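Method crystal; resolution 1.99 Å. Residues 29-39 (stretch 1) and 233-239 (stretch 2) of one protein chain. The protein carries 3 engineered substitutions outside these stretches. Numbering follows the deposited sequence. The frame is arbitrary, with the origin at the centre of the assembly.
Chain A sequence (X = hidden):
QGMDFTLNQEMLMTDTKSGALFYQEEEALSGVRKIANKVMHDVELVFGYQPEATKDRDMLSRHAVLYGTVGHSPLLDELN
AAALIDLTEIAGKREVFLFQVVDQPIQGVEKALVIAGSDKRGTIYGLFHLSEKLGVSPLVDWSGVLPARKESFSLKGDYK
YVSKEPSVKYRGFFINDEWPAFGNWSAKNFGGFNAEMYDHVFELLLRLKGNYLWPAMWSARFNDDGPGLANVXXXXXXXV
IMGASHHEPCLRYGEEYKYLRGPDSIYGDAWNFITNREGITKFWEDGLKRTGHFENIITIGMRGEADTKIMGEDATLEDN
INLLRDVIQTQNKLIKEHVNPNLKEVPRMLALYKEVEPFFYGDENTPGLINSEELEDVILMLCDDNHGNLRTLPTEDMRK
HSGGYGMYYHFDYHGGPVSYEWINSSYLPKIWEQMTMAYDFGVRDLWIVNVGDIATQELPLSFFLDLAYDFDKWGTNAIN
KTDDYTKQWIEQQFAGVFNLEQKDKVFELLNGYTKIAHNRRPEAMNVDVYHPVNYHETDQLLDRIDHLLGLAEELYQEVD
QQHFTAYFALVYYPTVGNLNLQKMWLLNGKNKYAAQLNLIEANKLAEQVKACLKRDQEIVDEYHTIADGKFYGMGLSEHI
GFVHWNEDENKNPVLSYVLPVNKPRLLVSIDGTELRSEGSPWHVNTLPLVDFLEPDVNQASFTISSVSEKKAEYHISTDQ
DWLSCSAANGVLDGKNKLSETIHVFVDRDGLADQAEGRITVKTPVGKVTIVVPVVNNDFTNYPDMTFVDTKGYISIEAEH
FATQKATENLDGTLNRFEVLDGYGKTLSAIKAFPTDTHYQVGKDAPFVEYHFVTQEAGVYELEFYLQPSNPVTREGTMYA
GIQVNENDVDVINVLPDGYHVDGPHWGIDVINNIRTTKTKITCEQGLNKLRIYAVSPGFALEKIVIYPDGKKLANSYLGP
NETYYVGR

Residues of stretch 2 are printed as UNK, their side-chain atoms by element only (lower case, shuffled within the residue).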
# COMPACT_ATOMS: atom_id res chain seq x y z
N LEU A 29 13.21 -16.94 -64.48
CA LEU A 29 12.51 -17.58 -63.39
C LEU A 29 11.22 -16.84 -63.09
O LEU A 29 11.17 -15.61 -63.08
CB LEU A 29 13.39 -17.65 -62.13
CG LEU A 29 14.60 -18.58 -62.34
CD1 LEU A 29 15.77 -18.32 -61.37
CD2 LEU A 29 14.24 -20.08 -62.38
N SER A 30 10.17 -17.62 -62.83
CA SER A 30 8.85 -17.05 -62.57
C SER A 30 8.88 -16.03 -61.44
O SER A 30 8.25 -14.97 -61.52
CB SER A 30 7.88 -18.18 -62.23
OG SER A 30 6.58 -17.86 -62.66
N GLY A 31 9.59 -16.36 -60.36
CA GLY A 31 9.65 -15.45 -59.23
C GLY A 31 10.37 -14.15 -59.55
O GLY A 31 10.02 -13.09 -59.03
N VAL A 32 11.42 -14.22 -60.39
CA VAL A 32 12.14 -13.02 -60.80
C VAL A 32 11.25 -12.12 -61.65
O VAL A 32 11.20 -10.90 -61.44
CB VAL A 32 13.43 -13.42 -61.53
CG1 VAL A 32 14.09 -12.19 -62.18
CG2 VAL A 32 14.38 -14.11 -60.56
N ARG A 33 10.50 -12.70 -62.58
CA ARG A 33 9.55 -11.92 -63.36
C ARG A 33 8.52 -11.24 -62.47
O ARG A 33 8.19 -10.06 -62.68
CB ARG A 33 8.86 -12.83 -64.39
CG ARG A 33 8.70 -12.21 -65.77
CD ARG A 33 8.78 -13.26 -66.87
NE ARG A 33 7.99 -14.44 -66.52
CZ ARG A 33 8.36 -15.70 -66.74
NH1 ARG A 33 9.53 -15.96 -67.32
NH2 ARG A 33 7.57 -16.70 -66.37
N LYS A 34 8.01 -11.94 -61.43
CA LYS A 34 7.06 -11.32 -60.50
C LYS A 34 7.68 -10.15 -59.73
O LYS A 34 6.99 -9.16 -59.43
CB LYS A 34 6.52 -12.35 -59.51
CG LYS A 34 5.75 -13.47 -60.17
CD LYS A 34 5.34 -14.51 -59.14
CE LYS A 34 3.97 -14.20 -58.56
NZ LYS A 34 3.03 -15.35 -58.77
N ILE A 35 8.94 -10.27 -59.32
CA ILE A 35 9.60 -9.15 -58.64
C ILE A 35 9.79 -7.99 -59.63
O ILE A 35 9.58 -6.82 -59.29
CB ILE A 35 10.93 -9.62 -58.03
CG1 ILE A 35 10.70 -10.66 -56.92
CG2 ILE A 35 11.78 -8.44 -57.56
CD1 ILE A 35 9.99 -10.10 -55.72
N ALA A 36 10.17 -8.31 -60.88
CA ALA A 36 10.31 -7.28 -61.92
C ALA A 36 9.01 -6.49 -62.12
O ALA A 36 9.05 -5.26 -62.26
CB ALA A 36 10.75 -7.93 -63.24
N ASN A 37 7.86 -7.17 -62.07
CA ASN A 37 6.57 -6.46 -62.11
C ASN A 37 6.35 -5.56 -60.90
O ASN A 37 5.73 -4.50 -61.02
CB ASN A 37 5.42 -7.45 -62.23
CG ASN A 37 5.34 -8.06 -63.60
OD1 ASN A 37 5.72 -7.43 -64.59
ND2 ASN A 37 4.87 -9.30 -63.66
N LYS A 38 6.82 -5.96 -59.71
CA LYS A 38 6.74 -5.08 -58.56
C LYS A 38 7.60 -3.84 -58.77
O LYS A 38 7.19 -2.73 -58.41
CB LYS A 38 7.17 -5.82 -57.31
CG LYS A 38 6.22 -6.99 -56.97
CD LYS A 38 6.45 -7.48 -55.55
CE LYS A 38 5.56 -8.68 -55.20
NZ LYS A 38 4.10 -8.37 -55.24
N VAL A 39 8.79 -4.01 -59.35
CA VAL A 39 9.65 -2.86 -59.57
C VAL A 39 9.06 -1.93 -60.63
O VAL A 39 9.21 -0.70 -60.54
CB VAL A 39 11.07 -3.36 -59.91
CG1 VAL A 39 11.93 -2.21 -60.37
CG2 VAL A 39 11.68 -4.03 -58.67
N UNK A 233 4.01 -22.93 -52.21
CA UNK A 233 4.39 -22.80 -53.61
C UNK A 233 4.87 -21.38 -53.90
O UNK A 233 5.88 -21.20 -54.57
o UNK A 233 1.11 -26.12 -55.27
c UNK A 233 2.82 -24.64 -54.43
c UNK A 233 1.42 -24.93 -55.02
c UNK A 233 3.22 -23.19 -54.52
o UNK A 233 0.62 -23.99 -55.23
N UNK A 234 4.19 -20.37 -53.32
CA UNK A 234 4.57 -18.97 -53.57
C UNK A 234 5.93 -18.65 -52.96
O UNK A 234 6.77 -18.00 -53.59
c UNK A 234 2.54 -15.67 -52.66
c UNK A 234 3.49 -18.03 -53.00
c UNK A 234 3.64 -16.31 -54.84
c UNK A 234 3.62 -16.52 -53.31
N UNK A 235 6.18 -19.10 -51.72
CA UNK A 235 7.49 -18.88 -51.12
C UNK A 235 8.60 -19.45 -52.01
O UNK A 235 9.61 -18.79 -52.28
c UNK A 235 7.56 -19.51 -49.71
N UNK A 236 8.41 -20.68 -52.44
CA UNK A 236 9.40 -21.37 -53.26
C UNK A 236 9.62 -20.65 -54.59
O UNK A 236 10.74 -20.58 -55.08
o UNK A 236 10.94 -23.99 -53.96
o UNK A 236 9.47 -23.71 -55.60
c UNK A 236 8.94 -22.79 -53.48
c UNK A 236 9.85 -23.55 -54.42
N UNK A 237 8.55 -20.12 -55.19
CA UNK A 237 8.68 -19.32 -56.41
C UNK A 237 9.57 -18.08 -56.18
O UNK A 237 10.45 -17.77 -56.99
o UNK A 237 5.72 -17.90 -59.99
o UNK A 237 4.93 -17.92 -57.93
c UNK A 237 7.27 -18.27 -58.24
c UNK A 237 5.87 -18.01 -58.75
c UNK A 237 7.29 -18.91 -56.88
N UNK A 238 9.35 -17.36 -55.09
CA UNK A 238 10.15 -16.20 -54.80
C UNK A 238 11.54 -16.54 -54.26
O UNK A 238 12.38 -15.64 -54.16
c UNK A 238 7.49 -12.73 -55.77
c UNK A 238 8.32 -14.44 -54.27
o UNK A 238 5.22 -11.98 -55.54
c UNK A 238 7.09 -14.46 -53.65
c UNK A 238 9.45 -15.33 -53.77
c UNK A 238 6.07 -13.65 -54.07
c UNK A 238 6.26 -12.78 -55.13
c UNK A 238 8.52 -13.55 -55.35
N UNK A 239 11.79 -17.79 -53.87
CA UNK A 239 13.04 -18.10 -53.20
C UNK A 239 13.10 -17.63 -51.76
O UNK A 239 14.19 -17.45 -51.23
O HOH W 1 10.79 -18.69 -59.51

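Position 233 carries three side-chain carbons in an unbranched run, the third bearing two oxygens, and none of them reaches stretch 1: a carboxylate on a two-carbon arm, which is glutamate. Glu233 is exposed, a place that suits a charged group.

Position 234 has four carbons, forked at the second, with no heteroatom, and a terminal carbon meets the amine of Lys34; this is leucine. The CA-to-CB bond of Leu234 points sideways, but the end of the side chain comes nearer, and CD1 lies 4.1 Å from Lys34 NZ, a minor contact. Its apolar branches suit a partly covered site and make no polar demand.

At position 235 a single carbon, out of reach of stretch 1, identifies alanine. A lone methyl is apolar and compact, compatible with the buried place of Ala235.

Position 236 shows two carbons, the second bearing two oxygens, none touching stretch 1, and is therefore aspartate. The carboxylate of Asp236 suits a partly exposed site where OD1 is hydrogen-bonded elsewhere in the structure.

Position 237 again has three carbons in line, the third carrying two oxygens, but here the oxygens meet stretch 1: one lies near the hydroxyl of Ser30, the other near the amine of Lys34. The residue is glutamate. With chi1 and chi2 both t, the arm is extended and its carboxylate reaches both partners. Ser30 OG donates a hydrogen bond to Glu237 OE2 at 2.8 Å, while Lys34 NZ forms a salt bridge with Glu237 OE1 at 3.3 Å, its hydrogen bond weak.

Position 238 has one carbon leading to a six-carbon ring that bears an oxygen, and the ring sits as a knob among Gly31, Lys34, Ile35 and Lys38, so it is tyrosine. Ile35 CD1 packs 3.6 Å from Tyr238 CE1, and Lys38 CE lies 3.3 Å from Tyr238 OH. An aromatic ring suits a pocket built largely from the aliphatic carbons of Lys34, Ile35 and Lys38, with the carbonyl of Gly31 also beside the ring, and its hydroxyl finds a hydrogen bond elsewhere in the structure.

Position 239 has no side-chain atoms and is glycine. The helix ends before Gly239, whose positive phi (75°) would jam a CB against the preceding carbonyl oxygen.

The two helices cross nearly at right angles (84°), their axes approaching to 8.8 Å. Gly31 permits the close passage: its CA lies 4.5 Å from Tyr238 CA and makes a CA-H...O contact of 3.3 Å with Glu237 O, whereas a CB on Gly31 would fall 1.9 Å from that oxygen. Water 1 bridges the two backbones here, accepting from Gly31 N at 2.8 Å and donating to Glu237 O at 2.7 Å. Around this backbone meeting, the Glu237 carboxylate supplies polar anchoring and the Tyr238 ring supplies packing.

Stretch 2 233-239: ELADEYG
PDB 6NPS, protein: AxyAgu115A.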